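Local coordinates for putative type VI secretion protein (Escherichia coli, PDB 6SK0) that forms the trimeric VgrG spike at the tip of the type VI secretion system, which loads and inhibits a phospholipase effector and carries it for delivery, at the interface of chains A and B. Coordinates in Å, arbitrary orientation; residue numbers count along the deposited sequence, not the author numbering. Chains: chain A/B, Putative type VI secretion protein.

Contact 1: the interface of chains A and B. Residues chain A 496, 504, 506, 517; chain B 496, 503-504, 517.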
loop_
_atom_site.group_PDB
_atom_site.type_symbol
_atom_site.label_atom_id
_atom_site.label_comp_id
_atom_site.label_asym_id
_atom_site.label_seq_id
_atom_site.Cartn_x
_atom_site.Cartn_y
_atom_site.Cartn_z
ATOM N N ILE A 496 -3.806 45.940 -4.117
ATOM C CA ILE A 496 -2.741 46.423 -3.251
ATOM C C ILE A 496 -1.440 45.906 -3.848
ATOM O O ILE A 496 -1.020 44.783 -3.567
ATOM C CB ILE A 496 -2.926 45.953 -1.808
ATOM C CG1 ILE A 496 -4.252 46.462 -1.253
ATOM C CG2 ILE A 496 -1.761 46.400 -0.948
ATOM C CD1 ILE A 496 -4.466 46.114 0.193
ATOM N N LEU A 504 -1.940 42.031 -3.564
ATOM C CA LEU A 504 -3.185 41.442 -3.101
ATOM C C LEU A 504 -4.261 42.013 -4.013
ATOM O O LEU A 504 -4.633 43.182 -3.892
ATOM C CB LEU A 504 -3.448 41.750 -1.636
ATOM C CG LEU A 504 -4.870 41.462 -1.165
ATOM C CD1 LEU A 504 -5.233 40.013 -1.398
ATOM C CD2 LEU A 504 -5.029 41.824 0.290
ATOM N N MET A 506 -8.103 41.826 -5.568
ATOM C CA MET A 506 -9.472 41.376 -5.372
ATOM C C MET A 506 -10.272 41.747 -6.608
ATOM O O MET A 506 -10.423 42.930 -6.921
ATOM C CB MET A 506 -10.080 41.994 -4.116
ATOM C CG MET A 506 -9.442 41.507 -2.838
ATOM S SD MET A 506 -10.320 42.015 -1.357
ATOM C CE MET A 506 -9.391 41.156 -0.096
ATOM N N LEU A 517 -3.154 36.599 -4.028
ATOM C CA LEU A 517 -2.059 37.011 -3.168
ATOM C C LEU A 517 -0.792 36.455 -3.791
ATOM O O LEU A 517 -0.574 35.241 -3.780
ATOM C CB LEU A 517 -2.264 36.492 -1.752
ATOM C CG LEU A 517 -1.438 37.119 -0.641
ATOM C CD1 LEU A 517 -1.649 38.619 -0.597
ATOM C CD2 LEU A 517 -1.816 36.475 0.672
ATOM N N ILE B 496 -11.206 44.608 5.100
ATOM C CA ILE B 496 -11.083 45.121 3.744
ATOM C C ILE B 496 -12.113 44.369 2.911
ATOM O O ILE B 496 -11.844 43.277 2.413
ATOM C CB ILE B 496 -9.670 44.938 3.193
ATOM C CG1 ILE B 496 -8.663 45.677 4.070
ATOM C CG2 ILE B 496 -9.593 45.404 1.753
ATOM C CD1 ILE B 496 -7.257 45.618 3.541
ATOM N N LYS B 503 -13.255 39.726 0.827
ATOM C CA LYS B 503 -12.902 40.331 2.095
ATOM C C LYS B 503 -11.567 39.800 2.580
ATOM O O LYS B 503 -11.212 38.643 2.353
ATOM C CB LYS B 503 -13.982 40.097 3.154
ATOM C CG LYS B 503 -14.318 38.652 3.379
ATOM C CD LYS B 503 -15.299 38.494 4.518
ATOM C CE LYS B 503 -16.549 39.309 4.283
ATOM N NZ LYS B 503 -17.495 39.177 5.420
ATOM N N LEU B 504 -10.825 40.684 3.225
ATOM C CA LEU B 504 -9.707 40.323 4.081
ATOM C C LEU B 504 -10.083 40.835 5.463
ATOM O O LEU B 504 -10.044 42.040 5.723
ATOM C CB LEU B 504 -8.398 40.913 3.583
ATOM C CG LEU B 504 -7.252 40.868 4.588
ATOM C CD1 LEU B 504 -6.974 39.448 5.026
ATOM C CD2 LEU B 504 -6.012 41.499 4.006
ATOM N N LEU B 517 -9.506 35.418 4.538
ATOM C CA LEU B 517 -9.388 35.856 3.159
ATOM C C LEU B 517 -10.414 35.066 2.368
ATOM O O LEU B 517 -10.258 33.857 2.179
ATOM C CB LEU B 517 -7.977 35.623 2.639
ATOM C CG LEU B 517 -7.560 36.344 1.369
ATOM C CD1 LEU B 517 -7.733 37.843 1.522
ATOM C CD2 LEU B 517 -6.126 35.990 1.051
#
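Strands 493-497, 503-507 and 514-519 of chain A face their counterparts in chain B, the residues of the patch all having extended backbone angles, in the gp5-like beta-helical shaft typical of VgrG spikes. A:Leu504 and B:Leu504 meet branch to branch: CD2 of A:Leu504 lies 3.9 Å from CD2 of B:Leu504, the two side chains passing at a slant. In each leucine chi1 of 166° turns CG toward the other chain, and chi2 of 58° then puts the CD2 methyl in front. Equivalent residues also face each other in the layers to either side, more loosely. CD1 of A:Ile496 stands 4.4 Å from CD1 of B:Ile496, and CD2 of A:Leu517 the same distance from CD2 of B:Leu517. A:Met506 breaks this like-to-like pattern. Its chain is extended beyond CG and reaches over to the backbone of chain B, where the CE methyl settles 3.6 Å from N of B:Leu504. The carbonyl carbon C of B:Lys503 is 3.7 Å from that CE. The same methyl touches CB of B:Leu504 at 3.8 Å. It also meets CD1 of B:Leu517 at 4.0 Å and thereby bridges two neighbouring strands of chain B.

Contact 2: the interface of chains A and B. Residues chain A 618, 624-626; chain B 564, 630, 633.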
loop_
_atom_site.group_PDB
_atom_site.type_symbol
_atom_site.label_atom_id
_atom_site.label_comp_id
_atom_site.label_asym_id
_atom_site.label_seq_id
_atom_site.Cartn_x
_atom_site.Cartn_y
_atom_site.Cartn_z
ATOM N N LEU A 618 -7.317 9.703 14.453
ATOM C CA LEU A 618 -7.706 10.437 13.257
ATOM C C LEU A 618 -9.127 10.960 13.339
ATOM O O LEU A 618 -9.432 11.978 12.717
ATOM C CB LEU A 618 -7.556 9.557 12.021
ATOM C CG LEU A 618 -6.145 9.106 11.645
ATOM C CD1 LEU A 618 -6.194 8.296 10.370
ATOM C CD2 LEU A 618 -5.201 10.289 11.503
ATOM N N PRO A 624 -2.238 14.411 16.519
ATOM C CA PRO A 624 -1.704 14.987 15.277
ATOM C C PRO A 624 -1.413 13.938 14.221
ATOM O O PRO A 624 -0.262 13.589 13.952
ATOM C CB PRO A 624 -0.426 15.694 15.736
ATOM C CG PRO A 624 -0.083 15.052 17.012
ATOM C CD PRO A 624 -1.364 14.694 17.664
ATOM N N GLY A 625 -2.478 13.415 13.627
ATOM C CA GLY A 625 -2.375 12.535 12.492
ATOM C C GLY A 625 -2.614 13.275 11.193
ATOM O O GLY A 625 -2.701 14.501 11.136
ATOM N N MET A 626 -2.722 12.505 10.131
ATOM C CA MET A 626 -3.036 13.044 8.825
ATOM C C MET A 626 -4.136 12.200 8.221
ATOM O O MET A 626 -4.013 10.976 8.134
ATOM C CB MET A 626 -1.815 13.064 7.923
ATOM C CG MET A 626 -1.931 14.036 6.785
ATOM S SD MET A 626 -0.443 14.050 5.795
ATOM C CE MET A 626 -0.795 12.621 4.815
ATOM N N ALA B 564 2.222 16.937 10.003
ATOM C CA ALA B 564 1.553 17.202 11.265
ATOM C C ALA B 564 2.543 17.374 12.409
ATOM O O ALA B 564 2.213 17.081 13.557
ATOM C CB ALA B 564 0.549 16.095 11.578
ATOM N N ALA B 630 3.056 12.404 9.582
ATOM C CA ALA B 630 2.284 12.759 10.734
ATOM C C ALA B 630 2.853 11.926 11.872
ATOM O O ALA B 630 3.129 10.737 11.683
ATOM C CB ALA B 630 0.786 12.502 10.565
ATOM N N GLY B 633 0.048 9.025 12.855
ATOM C CA GLY B 633 -0.583 8.115 11.931
ATOM C C GLY B 633 -1.197 8.827 10.745
ATOM O O GLY B 633 -1.628 9.981 10.828
#
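A:Met626 and B:Gly633 are joined by a backbone hydrogen bond in this small patch of the VgrG spike. The amide N of A:Met626, at the start of strand 626-629, donates to the carbonyl O of B:Gly633 over 2.8 Å. The angle at the hydrogen is 153°. The bond links the start of strand 626-629 of chain A to the loop just ahead of strand 634-638 of chain B.

The apolar contacts centre on the methyl CB of B:Ala630, which rests against the loop leading into strand 626-629. It lies 3.7 Å from CA of A:Gly625. CB of A:Met626 is 3.8 Å from the same CB of B:Ala630; with chi1 at -159° the methionine's CG turns away, and CB is the side-chain atom that makes the contact.

Other methyl and ring carbons lie against carbonyl oxygens. CB of B:Ala564 packs beside the preceding peptide, 3.5 Å from the carbonyl O of A:Pro624. The proline ring answers from the other direction, its CB standing 3.7 Å from the carbonyl O of B:Ala564, and the two residues thus face each other through a methyl-to-carbonyl contact each way.

The small residues probably let the two main chains come together, and the patch probably helps to hold the loop after the helices of chain A against chain B where the strands of the shaft resume.

Contact 3: the interface of chains A and B. Residues chain A 679-683; chain B 690-691.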
loop_
_atom_site.group_PDB
_atom_site.type_symbol
_atom_site.label_atom_id
_atom_site.label_comp_id
_atom_site.label_asym_id
_atom_site.label_seq_id
_atom_site.Cartn_x
_atom_site.Cartn_y
_atom_site.Cartn_z
ATOM N N SER A 679 -7.405 -16.949 2.543
ATOM C CA SER A 679 -8.562 -16.763 1.691
ATOM C C SER A 679 -9.765 -17.368 2.397
ATOM O O SER A 679 -9.684 -18.481 2.921
ATOM C CB SER A 679 -8.339 -17.412 0.328
ATOM O OG SER A 679 -9.547 -17.531 -0.382
ATOM N N ARG A 680 -10.867 -16.635 2.430
ATOM C CA ARG A 680 -12.015 -17.112 3.187
ATOM C C ARG A 680 -12.975 -17.931 2.336
ATOM O O ARG A 680 -13.559 -18.895 2.830
ATOM C CB ARG A 680 -12.747 -15.939 3.829
ATOM C CG ARG A 680 -11.922 -15.232 4.877
ATOM C CD ARG A 680 -12.755 -14.286 5.679
ATOM N NE ARG A 680 -13.686 -15.000 6.537
ATOM C CZ ARG A 680 -14.762 -14.457 7.086
ATOM N NH1 ARG A 680 -15.052 -13.188 6.863
ATOM N NH2 ARG A 680 -15.543 -15.186 7.865
ATOM N N ASN A 681 -13.142 -17.588 1.082
ATOM C CA ASN A 681 -14.202 -18.267 0.353
ATOM C C ASN A 681 -13.770 -18.868 -0.973
ATOM O O ASN A 681 -14.254 -19.938 -1.330
ATOM C CB ASN A 681 -15.365 -17.302 0.123
ATOM C CG ASN A 681 -16.087 -16.963 1.397
ATOM O OD1 ASN A 681 -16.971 -17.692 1.825
ATOM N ND2 ASN A 681 -15.708 -15.864 2.021
ATOM N N GLN A 682 -12.888 -18.211 -1.715
ATOM C CA GLN A 682 -12.636 -18.593 -3.095
ATOM C C GLN A 682 -11.266 -19.220 -3.296
ATOM O O GLN A 682 -10.754 -19.238 -4.417
ATOM C CB GLN A 682 -12.823 -17.388 -4.011
ATOM C CG GLN A 682 -14.265 -16.937 -4.088
ATOM C CD GLN A 682 -14.403 -15.481 -4.469
ATOM O OE1 GLN A 682 -13.490 -14.885 -5.029
ATOM N NE2 GLN A 682 -15.550 -14.900 -4.164
ATOM N N GLY A 683 -10.675 -19.752 -2.244
ATOM C CA GLY A 683 -9.446 -20.481 -2.379
ATOM C C GLY A 683 -8.242 -19.607 -2.685
ATOM O O GLY A 683 -8.286 -18.384 -2.689
ATOM N N LYS B 690 -12.075 -21.816 2.729
ATOM C CA LYS B 690 -12.887 -22.484 1.734
ATOM C C LYS B 690 -12.258 -22.257 0.374
ATOM O O LYS B 690 -11.454 -21.345 0.186
ATOM C CB LYS B 690 -14.332 -21.976 1.722
ATOM C CG LYS B 690 -15.052 -22.119 3.029
ATOM C CD LYS B 690 -16.412 -21.465 2.958
ATOM C CE LYS B 690 -17.089 -21.476 4.303
ATOM N NZ LYS B 690 -18.434 -20.849 4.235
ATOM N N GLY B 691 -12.638 -23.092 -0.575
ATOM C CA GLY B 691 -12.133 -22.977 -1.921
ATOM C C GLY B 691 -10.845 -23.751 -2.133
ATOM O O GLY B 691 -10.089 -24.035 -1.212
#
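This is a loop-to-loop interface between two subunits of the trimeric VgrG spike, in which a turn of chain A lies against a turn of chain B and probably helps keep the intertwined strands in register. B:Lys690 and A:Asn681 bury the most surface in the patch. Their side chains run alongside each other and point the same way, with CD of B:Lys690 4.0 Å from the amide oxygen OD1 of A:Asn681. The lysine has an extended chain beyond CG, and its aliphatic part passes along the main chain of the opposing turn: CB lies 3.4 Å from the carbonyl O of A:Arg680. With chi1 at -58°, CG sits anti to the lysine's own carbonyl carbon, and the chain leads away beside A:Asn681. On the far side of the turn, the amide N of A:Gly683 makes a weak hydrogen bond of 3.0 Å to the carbonyl O of B:Lys690, bent to 126° at the hydrogen. Within chain A, the hydroxyl OG of A:Ser679 donates to O of A:Gly683 over 2.8 Å from above the carbonyl plane. That bond closes the turn between strands 675-679 and 684-688, and the turn so shaped probably helps hold neighbouring subunits of the spike together.

Contact 4: the interface of chains A and B. Residues chain A 670-672; chain B 594, 678-680.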
loop_
_atom_site.group_PDB
_atom_site.type_symbol
_atom_site.label_atom_id
_atom_site.label_comp_id
_atom_site.label_asym_id
_atom_site.label_seq_id
_atom_site.Cartn_x
_atom_site.Cartn_y
_atom_site.Cartn_z
ATOM N N VAL A 670 9.230 -9.507 2.852
ATOM C CA VAL A 670 10.048 -10.010 3.937
ATOM C C VAL A 670 9.368 -9.592 5.225
ATOM O O VAL A 670 9.231 -8.397 5.505
ATOM C CB VAL A 670 11.493 -9.502 3.879
ATOM C CG1 VAL A 670 12.326 -10.208 4.930
ATOM C CG2 VAL A 670 12.066 -9.725 2.515
ATOM N N ALA A 671 8.915 -10.569 5.988
ATOM C CA ALA A 671 8.346 -10.340 7.300
ATOM C C ALA A 671 9.292 -10.911 8.337
ATOM O O ALA A 671 9.780 -12.034 8.187
ATOM C CB ALA A 671 6.962 -10.973 7.426
ATOM N N GLU A 672 9.563 -10.130 9.375
ATOM C CA GLU A 672 10.390 -10.627 10.461
ATOM C C GLU A 672 9.699 -11.768 11.191
ATOM O O GLU A 672 10.346 -12.740 11.589
ATOM C CB GLU A 672 10.729 -9.491 11.419
ATOM C CG GLU A 672 11.680 -9.880 12.521
ATOM C CD GLU A 672 13.044 -10.274 11.999
ATOM O OE1 GLU A 672 13.463 -9.741 10.955
ATOM O OE2 GLU A 672 13.701 -11.119 12.633
ATOM N N MET B 594 16.277 -6.319 5.772
ATOM C CA MET B 594 15.442 -7.385 5.242
ATOM C C MET B 594 15.926 -7.850 3.881
ATOM O O MET B 594 15.759 -9.017 3.529
ATOM C CB MET B 594 13.992 -6.930 5.164
ATOM C CG MET B 594 13.381 -6.767 6.516
ATOM S SD MET B 594 13.703 -8.129 7.620
ATOM C CE MET B 594 12.067 -8.313 8.294
ATOM N N LEU B 678 9.038 -14.180 2.091
ATOM C CA LEU B 678 9.993 -14.679 3.063
ATOM C C LEU B 678 9.521 -14.321 4.461
ATOM O O LEU B 678 9.389 -13.142 4.798
ATOM C CB LEU B 678 11.391 -14.123 2.808
ATOM C CG LEU B 678 12.405 -14.458 3.899
ATOM C CD1 LEU B 678 12.590 -15.965 4.062
ATOM C CD2 LEU B 678 13.714 -13.783 3.605
ATOM N N SER B 679 9.260 -15.336 5.260
ATOM C CA SER B 679 9.055 -15.181 6.686
ATOM C C SER B 679 10.361 -15.520 7.385
ATOM O O SER B 679 11.000 -16.524 7.062
ATOM C CB SER B 679 7.923 -16.084 7.169
ATOM O OG SER B 679 7.926 -16.197 8.571
ATOM N N ARG B 680 10.769 -14.678 8.324
ATOM C CA ARG B 680 12.066 -14.888 8.950
ATOM C C ARG B 680 11.976 -15.737 10.209
ATOM O O ARG B 680 12.879 -16.530 10.477
ATOM C CB ARG B 680 12.723 -13.548 9.262
ATOM C CG ARG B 680 13.070 -12.757 8.023
ATOM C CD ARG B 680 13.956 -11.600 8.346
ATOM N NE ARG B 680 15.285 -12.047 8.734
ATOM C CZ ARG B 680 16.160 -11.303 9.396
ATOM N NH1 ARG B 680 15.846 -10.070 9.751
ATOM N NH2 ARG B 680 17.350 -11.793 9.692
#
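An intermolecular parallel beta pairing joins two subunits here, knitting strand 667-671 of chain A to strand 675-679 of chain B in the interlaced beta-helical shaft typical of VgrG and gp5-type spikes. A:Val670 pairs with B:Leu678 and A:Ala671 with B:Ser679. A:Ala671 bonds through both its backbone groups. Its N donates to O of B:Leu678 at 2.9 Å. Its O accepts from N of B:Arg680 at 2.8 Å. Just past the strand ends, A:Glu672 and B:Arg680 form a salt bridge, NH1 of the guanidinium lying 2.7 Å from carboxylate oxygen OE1. OE1 offers its syn lone pair but stands 42° out of the guanidinium plane. That offset leaves the bond bent, 118° at the hydrogen. The two flat groups are turned almost perpendicular, 86° apart. A bend at chi2 folds the glutamate toward the arginine. B:Met594, from helix 578-600, covers the side of this pairing. Its SD sits 3.7 Å from CG1 of A:Val670. The CE methyl touches CB of A:Glu672 at 3.6 Å. CG1 of A:Val670, anti to the backbone nitrogen, sits between the methionine and the chain B strand, 4.1 Å from CD2 of B:Leu678.

The contacts are spread along the spike: contact 1 lies about 31 Å from contact 2, 56 Å from contact 4 and 61 Å from contact 3, measured between the centres of their C-alpha atoms. Contact 2 is about 28 Å from contact 4 and 36 Å from contact 3. Contacts 3 and 4 are about 25 Å apart. In each copy the end of strand 675-679 pairs with one neighbour in contact 4, while the following turn packs on the other in contact 3, residue 680 serving both. Contact 1 is side-chain packing, contacts 2 and 4 add backbone bonds, and contact 3 is chiefly a loop contact.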